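Local coordinates for tail spike protein (Acinetobacter phage vB_AbaP_AS12, PDB 6EU4), which probably serves as the trimeric receptor-binding spike of the phage tail, recognising and degrading the capsular polysaccharide of its Acinetobacter baumannii host, at residues V322-C327 / S348-Q353; F337-G342 / C374-S379; K380-G385 / V414-P419; N448-A453 / A464-L469. One frame throughout, in Å; residues are numbered along the deposited sequence. Where two conformers were deposited one is given.

Contact 1. Residues V322-C327 / S348-Q353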
loop_
_atom_site.group_PDB
_atom_site.type_symbol
_atom_site.label_atom_id
_atom_site.label_comp_id
_atom_site.label_asym_id
_atom_site.label_seq_id
_atom_site.Cartn_x
_atom_site.Cartn_y
_atom_site.Cartn_z
ATOM N N VAL A 322 7.237 -4.498 -8.169
ATOM C CA VAL A 322 7.644 -3.784 -6.963
ATOM C C VAL A 322 6.593 -2.736 -6.643
ATOM O O VAL A 322 6.121 -2.028 -7.539
ATOM C CB VAL A 322 9.007 -3.080 -7.139
ATOM C CG1 VAL A 322 9.381 -2.265 -5.905
ATOM C CG2 VAL A 322 10.115 -4.089 -7.501
ATOM N N THR A 323 6.252 -2.618 -5.360
ATOM C CA THR A 323 5.407 -1.542 -4.856
ATOM C C THR A 323 6.221 -0.725 -3.872
ATOM O O THR A 323 6.824 -1.297 -2.951
ATOM C CB THR A 323 4.158 -2.065 -4.134
ATOM O OG1 THR A 323 3.356 -2.861 -5.012
ATOM C CG2 THR A 323 3.303 -0.909 -3.639
HETATM N N MSE A 324 6.223 0.599 -4.058
HETATM C CA MSE A 324 6.893 1.527 -3.163
HETATM C C MSE A 324 5.833 2.362 -2.460
HETATM O O MSE A 324 5.111 3.125 -3.106
HETATM C CB MSE A 324 7.862 2.437 -3.929
HETATM C CG MSE A 324 8.850 1.718 -4.752
HETATM SE SE MSE A 324 10.115 3.033 -5.469
HETATM C CE MSE A 324 11.028 1.823 -6.670
ATOM N N VAL A 325 5.726 2.211 -1.147
ATOM C CA VAL A 325 4.679 2.843 -0.352
ATOM C C VAL A 325 5.329 3.933 0.496
ATOM O O VAL A 325 6.089 3.637 1.425
ATOM C CB VAL A 325 3.947 1.821 0.530
ATOM C CG1 VAL A 325 2.734 2.458 1.175
ATOM C CG2 VAL A 325 3.538 0.624 -0.287
ATOM N N THR A 326 5.004 5.184 0.185
ATOM C CA THR A 326 5.497 6.370 0.885
ATOM C C THR A 326 7.024 6.354 1.046
ATOM O O THR A 326 7.555 6.647 2.120
ATOM C CB THR A 326 4.807 6.543 2.252
ATOM O OG1 THR A 326 3.639 5.712 2.353
ATOM C CG2 THR A 326 4.320 7.978 2.416
ATOM N N CYS A 327 7.733 6.044 -0.044
ATOM C CA CYS A 327 9.191 6.083 -0.071
ATOM C C CYS A 327 9.687 7.480 -0.437
ATOM O O CYS A 327 8.929 8.346 -0.894
ATOM C CB CYS A 327 9.735 5.018 -1.031
ATOM S SG CYS A 327 9.396 3.313 -0.391
ATOM N N SER A 348 3.629 4.846 -4.876
ATOM C CA SER A 348 2.478 5.472 -4.230
ATOM C C SER A 348 2.955 6.462 -3.175
ATOM O O SER A 348 3.686 6.095 -2.245
ATOM C CB SER A 348 1.542 4.428 -3.604
ATOM O OG SER A 348 2.068 3.886 -2.405
ATOM N N ASN A 349 2.535 7.720 -3.324
ATOM C CA ASN A 349 2.827 8.771 -2.345
ATOM C C ASN A 349 4.328 8.916 -2.091
ATOM O O ASN A 349 4.772 9.070 -0.957
ATOM C CB ASN A 349 2.065 8.478 -1.052
ATOM C CG ASN A 349 1.836 9.697 -0.197
ATOM O OD1 ASN A 349 2.266 10.794 -0.521
ATOM N ND2 ASN A 349 1.122 9.501 0.920
ATOM N N PHE A 350 5.107 8.905 -3.167
ATOM C CA PHE A 350 6.536 9.197 -3.089
ATOM C C PHE A 350 6.759 10.644 -2.665
ATOM O O PHE A 350 5.904 11.520 -2.831
ATOM C CB PHE A 350 7.218 8.935 -4.440
ATOM C CG PHE A 350 8.686 8.641 -4.331
ATOM C CD1 PHE A 350 9.117 7.359 -4.052
ATOM C CD2 PHE A 350 9.638 9.647 -4.499
ATOM C CE1 PHE A 350 10.458 7.058 -3.923
ATOM C CE2 PHE A 350 10.994 9.353 -4.381
ATOM C CZ PHE A 350 11.408 8.068 -4.089
ATOM N N ASN A 351 7.932 10.897 -2.077
ATOM C CA ASN A 351 8.325 12.265 -1.768
ATOM C C ASN A 351 9.808 12.347 -2.134
ATOM O O ASN A 351 10.679 11.883 -1.382
ATOM C CB ASN A 351 8.024 12.607 -0.310
ATOM C CG ASN A 351 8.311 14.051 0.043
ATOM O OD1 ASN A 351 9.104 14.731 -0.612
ATOM N ND2 ASN A 351 7.687 14.523 1.128
ATOM N N GLY A 352 10.083 12.855 -3.331
ATOM C CA GLY A 352 11.434 12.920 -3.868
ATOM C C GLY A 352 11.897 14.368 -3.955
ATOM O O GLY A 352 11.182 15.232 -4.472
ATOM N N GLN A 353 13.102 14.621 -3.442
ATOM C CA GLN A 353 13.595 15.979 -3.263
ATOM C C GLN A 353 14.978 16.125 -3.866
ATOM O O GLN A 353 15.792 15.200 -3.805
ATOM C CB GLN A 353 13.635 16.338 -1.777
ATOM C CG GLN A 353 12.280 16.111 -1.123
ATOM C CD GLN A 353 12.249 16.480 0.349
ATOM O OE1 GLN A 353 13.223 17.016 0.879
ATOM N NE2 GLN A 353 11.121 16.209 1.017
HETATM O O HOH W 1 6.428 5.734 -2.707
HETATM O O HOH W 2 6.949 9.491 0.630
#
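Strand 322-325 runs parallel to the chain entering 348-353, Val-325 beside Ser-348 in the one beta bridge, and both chains bend at the next residue: Thr-326 and Asn-349 each adopt left-handed backbone angles (phi 50° and 56°). Ser-348 N makes a nearly straight bond to Met-324 O, and Thr-326 N reaches Ser-348 O at 2.9 Å. Beyond the bend Asn-351 N binds Cys-327 O at 3.0 Å. At the corner Thr-326 CA points its hydrogen squarely at Asn-349 O, 3.3 Å away. Water 1 joins Cys-327 N to Ser-348 O, and water 2 donates to both Cys-327 O and Asn-349 O.

Thr-326 and Asn-349 lie side by side and point the same way, methyl CG2 of the threonine 3.8 Å from ND2 of the amide; their polar ends turn to a neighbouring subunit, where OG1 of Thr-326 meets Thr-295 and OD1 of Asn-349 meets Asn-321. Phe-350, with CG anti to the backbone N (chi1 -155°), turns one ring face to Cys-327 O, which stands 3.3 Å from the ring plane, offset toward the rim, while CE1 of the ring touches Cys-327 CB at 3.6 Å. The selenium of Met-324 (selenomethionine) approaches CE1 of Phe-350 obliquely at 4.3 Å, a Met-aromatic contact. Cys-327 O, against the ring face, has its polarity met by Asn-351 N and water 2.

Contact 2. Residues F337-G342 / C374-S379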
loop_
_atom_site.group_PDB
_atom_site.type_symbol
_atom_site.label_atom_id
_atom_site.label_comp_id
_atom_site.label_asym_id
_atom_site.label_seq_id
_atom_site.Cartn_x
_atom_site.Cartn_y
_atom_site.Cartn_z
ATOM N N PHE A 337 15.544 8.445 -12.950
ATOM C CA PHE A 337 15.029 8.171 -11.616
ATOM C C PHE A 337 14.700 6.689 -11.503
ATOM O O PHE A 337 15.217 5.999 -10.624
ATOM C CB PHE A 337 13.808 9.051 -11.342
ATOM C CG PHE A 337 13.110 8.792 -10.029
ATOM C CD1 PHE A 337 13.464 9.496 -8.885
ATOM C CD2 PHE A 337 12.041 7.912 -9.971
ATOM C CE1 PHE A 337 12.797 9.289 -7.696
ATOM C CE2 PHE A 337 11.371 7.677 -8.796
ATOM C CZ PHE A 337 11.734 8.380 -7.647
ATOM N N LEU A 338 13.897 6.184 -12.437
ATOM C CA LEU A 338 13.538 4.781 -12.522
ATOM C C LEU A 338 13.823 4.320 -13.937
ATOM O O LEU A 338 13.321 4.912 -14.902
ATOM C CB LEU A 338 12.071 4.555 -12.191
ATOM C CG LEU A 338 11.538 3.142 -12.511
ATOM C CD1 LEU A 338 12.249 2.081 -11.690
ATOM C CD2 LEU A 338 10.026 3.117 -12.263
ATOM N N TYR A 339 14.648 3.293 -14.054
ATOM C CA TYR A 339 14.744 2.494 -15.264
ATOM C C TYR A 339 13.945 1.214 -15.032
ATOM O O TYR A 339 14.280 0.430 -14.144
ATOM C CB TYR A 339 16.200 2.166 -15.593
ATOM C CG TYR A 339 16.320 1.279 -16.800
ATOM C CD1 TYR A 339 16.348 1.821 -18.070
ATOM C CD2 TYR A 339 16.380 -0.108 -16.673
ATOM C CE1 TYR A 339 16.447 1.007 -19.204
ATOM C CE2 TYR A 339 16.485 -0.925 -17.791
ATOM C CZ TYR A 339 16.502 -0.359 -19.051
ATOM O OH TYR A 339 16.589 -1.156 -20.177
ATOM N N ALA A 340 12.897 1.004 -15.829
ATOM C CA ALA A 340 12.016 -0.155 -15.698
ATOM C C ALA A 340 11.989 -0.881 -17.031
ATOM O O ALA A 340 11.611 -0.296 -18.055
ATOM C CB ALA A 340 10.597 0.248 -15.298
ATOM N N GLU A 341 12.374 -2.157 -17.007
ATOM C CA GLU A 341 12.428 -3.005 -18.189
ATOM C C GLU A 341 11.706 -4.301 -17.843
ATOM O O GLU A 341 12.121 -5.016 -16.928
ATOM C CB GLU A 341 13.882 -3.275 -18.610
ATOM C CG GLU A 341 14.007 -4.213 -19.793
ATOM C CD GLU A 341 15.440 -4.509 -20.188
ATOM O OE1 GLU A 341 16.375 -3.817 -19.717
ATOM O OE2 GLU A 341 15.619 -5.468 -20.970
ATOM N N GLY A 342 10.608 -4.574 -18.532
ATOM C CA GLY A 342 9.802 -5.739 -18.214
ATOM C C GLY A 342 9.294 -5.793 -16.788
ATOM O O GLY A 342 9.111 -6.893 -16.249
ATOM N N CYS A 374 12.161 5.874 -17.424
ATOM C CA CYS A 374 12.480 5.189 -18.671
ATOM C C CYS A 374 11.751 3.846 -18.604
ATOM O O CYS A 374 12.166 2.940 -17.880
ATOM C CB CYS A 374 13.987 5.032 -18.819
ATOM S SG CYS A 374 14.486 4.262 -20.364
ATOM N N VAL A 375 10.651 3.730 -19.344
ATOM C CA VAL A 375 9.643 2.688 -19.142
ATOM C C VAL A 375 9.602 1.860 -20.417
ATOM O O VAL A 375 8.952 2.252 -21.398
ATOM C CB VAL A 375 8.271 3.293 -18.819
ATOM C CG1 VAL A 375 7.263 2.214 -18.464
ATOM C CG2 VAL A 375 8.373 4.284 -17.671
ATOM N N VAL A 376 10.282 0.703 -20.420
ATOM C CA VAL A 376 10.550 -0.028 -21.646
ATOM C C VAL A 376 10.200 -1.514 -21.513
ATOM O O VAL A 376 10.118 -2.069 -20.416
ATOM C CB VAL A 376 12.027 0.146 -22.081
ATOM C CG1 VAL A 376 12.394 1.619 -22.127
ATOM C CG2 VAL A 376 12.994 -0.644 -21.144
ATOM N N SER A 377 9.985 -2.149 -22.671
ATOM C CA SER A 377 9.830 -3.607 -22.789
ATOM C C SER A 377 8.712 -4.150 -21.888
ATOM O O SER A 377 8.941 -4.916 -20.944
ATOM C CB SER A 377 11.154 -4.306 -22.468
ATOM O OG SER A 377 12.154 -3.930 -23.392
ATOM N N ASN A 378 7.481 -3.764 -22.212
ATOM C CA ASN A 378 6.298 -4.299 -21.537
ATOM C C ASN A 378 6.303 -4.009 -20.034
ATOM O O ASN A 378 5.809 -4.801 -19.222
ATOM C CB ASN A 378 6.155 -5.795 -21.787
ATOM C CG ASN A 378 5.796 -6.091 -23.218
ATOM O OD1 ASN A 378 4.811 -5.560 -23.738
ATOM N ND2 ASN A 378 6.609 -6.905 -23.878
ATOM N N SER A 379 6.797 -2.843 -19.665
ATOM C CA SER A 379 6.705 -2.398 -18.284
ATOM C C SER A 379 5.355 -1.737 -18.014
ATOM O O SER A 379 4.623 -1.339 -18.923
ATOM C CB SER A 379 7.831 -1.419 -17.954
ATOM O OG SER A 379 9.065 -2.086 -17.809
HETATM O O HOH W 3 13.881 -6.258 -22.735
#
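Backbone bonds come first: strands 338-341 and 374-376 are parallel within 1°, and Cys-374 N to Leu-338 O, Ala-340 N to Cys-374 O and Val-376 N to Ala-340 O are nearly straight at 2.9 Å. Gly-342 N, at a left-handed bend, adds a longer bond of 3.2 Å to Val-376 O. That oxygen takes a second in-plane donor, Ser-379 OG at 2.8 Å, closing the turn after Val-376; the same hydroxyl accepts from Ser-343 N.

Polar side chains link up on the Tyr-339 face. Tyr-339, CG anti to the backbone N, sends OH to Glu-341 OE1 at 2.7 Å, meeting it from above the carboxylate plane, and water 3 bridges Glu-341 OE2 to Ser-377 OG in the turn after strand 374-376.

Apolar contacts fill the same face. Cys-374 SG lies obliquely to the Tyr-339 ring, 3.8 Å from its CD1, a sulfur-aromatic contact. Val-376 crosses the tyrosine at about a right angle, its CG2 3.8 Å from Tyr-339 OH and against Glu-341 CB. Ala-340 and Val-375 occupy the other face, where both pack on Val-381. In-register parallel strands whose side chains alternate between interior and outer surface mark two successive rungs of a parallel beta-helix.

Contact 3. Residues K380-G385 / V414-P419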
loop_
_atom_site.group_PDB
_atom_site.type_symbol
_atom_site.label_atom_id
_atom_site.label_comp_id
_atom_site.label_asym_id
_atom_site.label_seq_id
_atom_site.Cartn_x
_atom_site.Cartn_y
_atom_site.Cartn_z
ATOM N N LYS A 380 5.023 -1.644 -16.730
ATOM C CA LYS A 380 3.856 -0.902 -16.267
ATOM C C LYS A 380 4.331 -0.082 -15.091
ATOM O O LYS A 380 4.747 -0.654 -14.081
ATOM C CB LYS A 380 2.701 -1.799 -15.797
ATOM C CG LYS A 380 2.633 -3.175 -16.325
ATOM C CD LYS A 380 1.595 -3.949 -15.506
ATOM C CE LYS A 380 1.556 -5.391 -15.835
ATOM N NZ LYS A 380 0.548 -6.120 -15.009
ATOM N N VAL A 381 4.282 1.241 -15.208
ATOM C CA VAL A 381 4.735 2.123 -14.141
ATOM C C VAL A 381 3.604 3.089 -13.842
ATOM O O VAL A 381 3.082 3.732 -14.762
ATOM C CB VAL A 381 6.019 2.882 -14.533
ATOM C CG1 VAL A 381 6.345 3.976 -13.551
ATOM C CG2 VAL A 381 7.197 1.916 -14.640
ATOM N N LYS A 382 3.227 3.191 -12.567
ATOM C CA LYS A 382 2.153 4.093 -12.163
ATOM C C LYS A 382 2.620 4.985 -11.029
ATOM O O LYS A 382 3.180 4.495 -10.042
ATOM C CB LYS A 382 0.912 3.329 -11.707
ATOM C CG LYS A 382 -0.192 4.258 -11.242
ATOM C CD LYS A 382 -1.442 3.462 -10.962
ATOM C CE LYS A 382 -2.632 4.364 -10.614
ATOM N NZ LYS A 382 -3.792 3.566 -10.086
ATOM N N LEU A 383 2.352 6.285 -11.161
ATOM C CA LEU A 383 2.575 7.249 -10.090
ATOM C C LEU A 383 1.223 7.530 -9.455
ATOM O O LEU A 383 0.373 8.200 -10.053
ATOM C CB LEU A 383 3.219 8.528 -10.614
ATOM C CG LEU A 383 4.446 8.327 -11.526
ATOM C CD1 LEU A 383 5.061 9.649 -11.879
ATOM C CD2 LEU A 383 5.477 7.428 -10.892
ATOM N N THR A 384 1.013 6.967 -8.272
ATOM C CA THR A 384 -0.206 7.158 -7.490
ATOM C C THR A 384 0.083 8.280 -6.505
ATOM O O THR A 384 0.699 8.057 -5.466
ATOM C CB THR A 384 -0.591 5.870 -6.772
ATOM O OG1 THR A 384 -0.778 4.827 -7.746
ATOM C CG2 THR A 384 -1.875 6.049 -5.982
ATOM N N GLY A 385 -0.371 9.478 -6.833
ATOM C CA GLY A 385 0.016 10.654 -6.082
ATOM C C GLY A 385 1.520 10.837 -6.076
ATOM O O GLY A 385 2.216 10.556 -7.059
ATOM N N VAL A 414 3.262 0.684 -20.431
ATOM C CA VAL A 414 2.221 1.628 -20.040
ATOM C C VAL A 414 2.747 2.450 -18.874
ATOM O O VAL A 414 3.426 1.926 -17.982
ATOM C CB VAL A 414 0.896 0.921 -19.698
ATOM C CG1 VAL A 414 1.059 -0.036 -18.544
ATOM C CG2 VAL A 414 -0.191 1.949 -19.412
ATOM N N PHE A 415 2.460 3.751 -18.914
ATOM C CA PHE A 415 2.888 4.724 -17.918
ATOM C C PHE A 415 1.662 5.515 -17.491
ATOM O O PHE A 415 0.943 6.048 -18.343
ATOM C CB PHE A 415 3.954 5.661 -18.506
ATOM C CG PHE A 415 4.466 6.712 -17.556
ATOM C CD1 PHE A 415 5.118 6.361 -16.377
ATOM C CD2 PHE A 415 4.342 8.058 -17.868
ATOM C CE1 PHE A 415 5.633 7.336 -15.526
ATOM C CE2 PHE A 415 4.844 9.031 -17.017
ATOM C CZ PHE A 415 5.482 8.673 -15.843
ATOM N N GLU A 416 1.428 5.600 -16.184
ATOM C CA GLU A 416 0.229 6.223 -15.635
ATOM C C GLU A 416 0.646 7.271 -14.610
ATOM O O GLU A 416 1.482 6.996 -13.748
ATOM C CB GLU A 416 -0.697 5.170 -14.996
ATOM C CG GLU A 416 -1.197 4.116 -16.001
ATOM C CD GLU A 416 -1.767 2.831 -15.359
ATOM O OE1 GLU A 416 -1.329 2.421 -14.269
ATOM O OE2 GLU A 416 -2.651 2.213 -15.970
ATOM N N VAL A 417 0.079 8.474 -14.718
ATOM C CA VAL A 417 0.332 9.570 -13.780
ATOM C C VAL A 417 -1.001 10.075 -13.261
ATOM O O VAL A 417 -1.812 10.595 -14.035
ATOM C CB VAL A 417 1.118 10.732 -14.418
ATOM C CG1 VAL A 417 1.388 11.844 -13.377
ATOM C CG2 VAL A 417 2.429 10.262 -15.021
ATOM N N SER A 418 -1.216 9.947 -11.956
ATOM C CA SER A 418 -2.464 10.375 -11.338
ATOM C C SER A 418 -2.608 11.897 -11.374
ATOM O O SER A 418 -1.618 12.623 -11.476
ATOM C CB SER A 418 -2.521 9.889 -9.886
ATOM O OG SER A 418 -1.658 10.671 -9.067
ATOM N N PRO A 419 -3.846 12.412 -11.246
ATOM C CA PRO A 419 -4.039 13.872 -11.231
ATOM C C PRO A 419 -3.480 14.559 -9.999
ATOM O O PRO A 419 -3.252 15.773 -10.049
ATOM C CB PRO A 419 -5.572 14.038 -11.298
ATOM C CG PRO A 419 -6.117 12.780 -10.787
ATOM C CD PRO A 419 -5.125 11.695 -11.213
#
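Two neighbouring rungs of the parallel beta-helix meet where strand 380-384 lies beside strand 414-417, their directions 1° apart. Val-381 N to Val-414 O, Glu-416 N to Val-381 O, Leu-383 N to Glu-416 O and Ser-418 N to Leu-383 O zip the backbones together, the shortest being Leu-383 N to Glu-416 O at 2.8 Å.

Val-381, Leu-383, Phe-415 and Val-417 share the inner face. Val-381 CG1 meets the edge of the Phe-415 ring in its plane, 3.9 Å from CD1, while Leu-383 CD1 touches Phe-415 CZ and Val-417 CG2 at 4.1 Å. Phe-373 and Val-375 continue this core.

The other face, with Lys-380, Lys-382, Val-414 and Glu-416, is mostly charged and meets a neighbouring subunit. Glu-416 OE1 lies along the extended chain of Lys-382, 3.5 Å from its CD, yet Lys-382 NZ stays 5.0 Å from OE1, short of a salt bridge. Glu-416 OE2 comes close to Glu-420 of that subunit, which could raise the proton affinity of one acid. Lys-380 NZ binds the carbonyl of the same Glu-420 besides its salt bridge with Glu-344.

Ser-418 OG, tucked between its backbone N and carbonyl carbon (chi1 75°) and bonded to Thr-421, accepts Gly-385 N at 2.8 Å.

Contact 4. Residues N448-A453 / A464-L469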
loop_
_atom_site.group_PDB
_atom_site.type_symbol
_atom_site.label_atom_id
_atom_site.label_comp_id
_atom_site.label_asym_id
_atom_site.label_seq_id
_atom_site.Cartn_x
_atom_site.Cartn_y
_atom_site.Cartn_z
ATOM N N ASN A 448 3.714 1.947 -30.158
ATOM C CA ASN A 448 3.547 0.687 -29.454
ATOM C C ASN A 448 3.799 0.937 -27.977
ATOM O O ASN A 448 4.765 0.428 -27.401
ATOM C CB ASN A 448 4.498 -0.371 -30.005
ATOM C CG ASN A 448 4.323 -1.720 -29.337
ATOM O OD1 ASN A 448 3.240 -2.056 -28.869
ATOM N ND2 ASN A 448 5.395 -2.499 -29.293
ATOM N N ALA A 449 2.997 1.821 -27.398
ATOM C CA ALA A 449 3.020 2.054 -25.963
ATOM C C ALA A 449 1.687 2.678 -25.594
ATOM O O ALA A 449 0.914 3.103 -26.457
ATOM C CB ALA A 449 4.177 2.974 -25.560
ATOM N N SER A 450 1.426 2.719 -24.293
ATOM C CA SER A 450 0.205 3.293 -23.757
ATOM C C SER A 450 0.530 4.266 -22.634
ATOM O O SER A 450 1.473 4.061 -21.866
ATOM C CB SER A 450 -0.734 2.207 -23.226
ATOM O OG SER A 450 -1.182 1.355 -24.302
ATOM N N VAL A 451 -0.293 5.310 -22.534
ATOM C CA VAL A 451 -0.168 6.303 -21.473
ATOM C C VAL A 451 -1.550 6.664 -20.950
ATOM O O VAL A 451 -2.542 6.668 -21.684
ATOM C CB VAL A 451 0.561 7.582 -21.937
ATOM C CG1 VAL A 451 2.011 7.275 -22.333
ATOM C CG2 VAL A 451 -0.170 8.235 -23.098
ATOM N N ASP A 452 -1.595 6.984 -19.652
ATOM C CA ASP A 452 -2.791 7.530 -18.999
ATOM C C ASP A 452 -2.226 8.508 -17.985
ATOM O O ASP A 452 -1.887 8.124 -16.867
ATOM C CB ASP A 452 -3.657 6.457 -18.360
ATOM C CG ASP A 452 -4.906 7.018 -17.710
ATOM O OD1 ASP A 452 -5.030 8.252 -17.617
ATOM O OD2 ASP A 452 -5.756 6.209 -17.272
ATOM N N ALA A 453 -2.065 9.763 -18.406
ATOM C CA ALA A 453 -1.244 10.696 -17.653
ATOM C C ALA A 453 -1.859 12.083 -17.658
ATOM O O ALA A 453 -2.171 12.639 -18.721
ATOM C CB ALA A 453 0.176 10.782 -18.216
ATOM N N ALA A 464 -2.893 0.950 -26.996
ATOM C CA ALA A 464 -3.763 -0.224 -27.094
ATOM C C ALA A 464 -4.465 -0.561 -25.778
ATOM O O ALA A 464 -5.517 -1.216 -25.802
ATOM C CB ALA A 464 -2.966 -1.434 -27.565
ATOM N N LYS A 465 -3.910 -0.167 -24.642
ATOM C CA LYS A 465 -4.573 -0.441 -23.371
ATOM C C LYS A 465 -5.741 0.501 -23.118
ATOM O O LYS A 465 -6.512 0.277 -22.176
ATOM C CB LYS A 465 -3.561 -0.354 -22.239
ATOM C CG LYS A 465 -2.501 -1.466 -22.331
ATOM C CD LYS A 465 -1.695 -1.600 -21.094
ATOM C CE LYS A 465 -0.645 -2.707 -21.272
ATOM N NZ LYS A 465 -1.268 -4.045 -21.519
ATOM N N PHE A 466 -5.903 1.534 -23.948
ATOM C CA PHE A 466 -6.940 2.544 -23.776
ATOM C C PHE A 466 -7.647 2.721 -25.112
ATOM O O PHE A 466 -7.573 3.771 -25.766
ATOM C CB PHE A 466 -6.345 3.845 -23.267
ATOM C CG PHE A 466 -5.621 3.693 -21.974
ATOM C CD1 PHE A 466 -6.328 3.598 -20.786
ATOM C CD2 PHE A 466 -4.250 3.612 -21.928
ATOM C CE1 PHE A 466 -5.681 3.450 -19.601
ATOM C CE2 PHE A 466 -3.602 3.450 -20.733
ATOM C CZ PHE A 466 -4.320 3.359 -19.570
ATOM N N SER A 467 -8.341 1.672 -25.536
ATOM C CA SER A 467 -9.007 1.661 -26.832
ATOM C C SER A 467 -10.399 2.269 -26.782
ATOM O O SER A 467 -10.847 2.869 -27.764
ATOM C CB SER A 467 -9.120 0.227 -27.353
ATOM O OG SER A 467 -9.895 0.178 -28.540
ATOM N N GLY A 468 -11.096 2.113 -25.665
ATOM C CA GLY A 468 -12.461 2.606 -25.609
ATOM C C GLY A 468 -12.961 2.672 -24.184
ATOM O O GLY A 468 -12.340 2.156 -23.250
ATOM N N LEU A 469 -14.107 3.342 -24.049
ATOM C CA LEU A 469 -14.819 3.523 -22.787
ATOM C C LEU A 469 -16.296 3.313 -23.075
ATOM O O LEU A 469 -16.869 4.031 -23.899
ATOM C CB LEU A 469 -14.591 4.923 -22.216
ATOM C CG LEU A 469 -15.423 5.298 -20.993
ATOM C CD1 LEU A 469 -15.302 4.280 -19.873
ATOM C CD2 LEU A 469 -14.969 6.674 -20.502
HETATM O O HOH W 4 -0.245 0.847 -28.126
#
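The loop at 464-466 passes beside strand 450-453 without pairing with it, and the backbones come nearest at Ser-450 and Lys-465, whose CA atoms are 6.1 Å apart. One direct hydrogen bond joins them: Ser-450 OG, anti to its carbonyl carbon (chi1 -65°), accepts Lys-465 N at 3.1 Å, with the N-H pointing almost straight at it (170°). Water 4 makes a second bridge, accepting from Ala-464 N and donating to Ala-449 O. Lys-465 lays the root of its side chain over the serine, CB 3.6 Å from Ser-450 OG, and then leads its amine away from the strand.

Strand 450-455 extends the parallel beta-helix beyond strand 414-417 and is followed by an antiparallel partner, strand 458-462; the loop then carries the chain out to Gly-468 and Leu-469, which pair in parallel with strands of both neighbouring subunits. The beta-helix of a single chain thus gives way to sheets shared by the trimer.

Phe-466 fills the angle between loop and strand. Its CZ presses on Asp-452 CB at 3.4 Å and its CE1 lies 3.6 Å from Asp-452 OD2, the carboxylate standing nearly upright to the ring with planes 84° apart. Ser-450 CB sits at the ring edge, 4.0 Å from CE2, and Val-451 O approaches CD2 obliquely at 3.5 Å. The carboxylate is held by a salt bridge from OD1 to Arg-459 and a bond from OD2 to Gln-461, while Pro-419 of a neighbouring subunit packs against Phe-466.

In the fold
All four contacts are largely buried, though contacts 2 and 4 each include an exposed residue, Asn-378 and Ala-464. Contacts 1, 2 and 3 join rungs inside the beta-helix, whereas contact 4 lies at its C-terminal end, where backbone pairing gives way to one serine bond and a packed ring. Contact 2 meets no other subunit, while 1, 3 and 4 also face the trimer interface: neutral hydroxyl and amide pairs in contact 1, mostly charged groups in contact 3. Phe-350 of contact 1 meets Phe-337 of contact 2, and Ser-379 O probably accepts Val-414 N between contacts 2 and 3. Strand 414-417 also pairs with the strand of contact 4; the centres of contacts 3 and 4 lie about 12 Å apart.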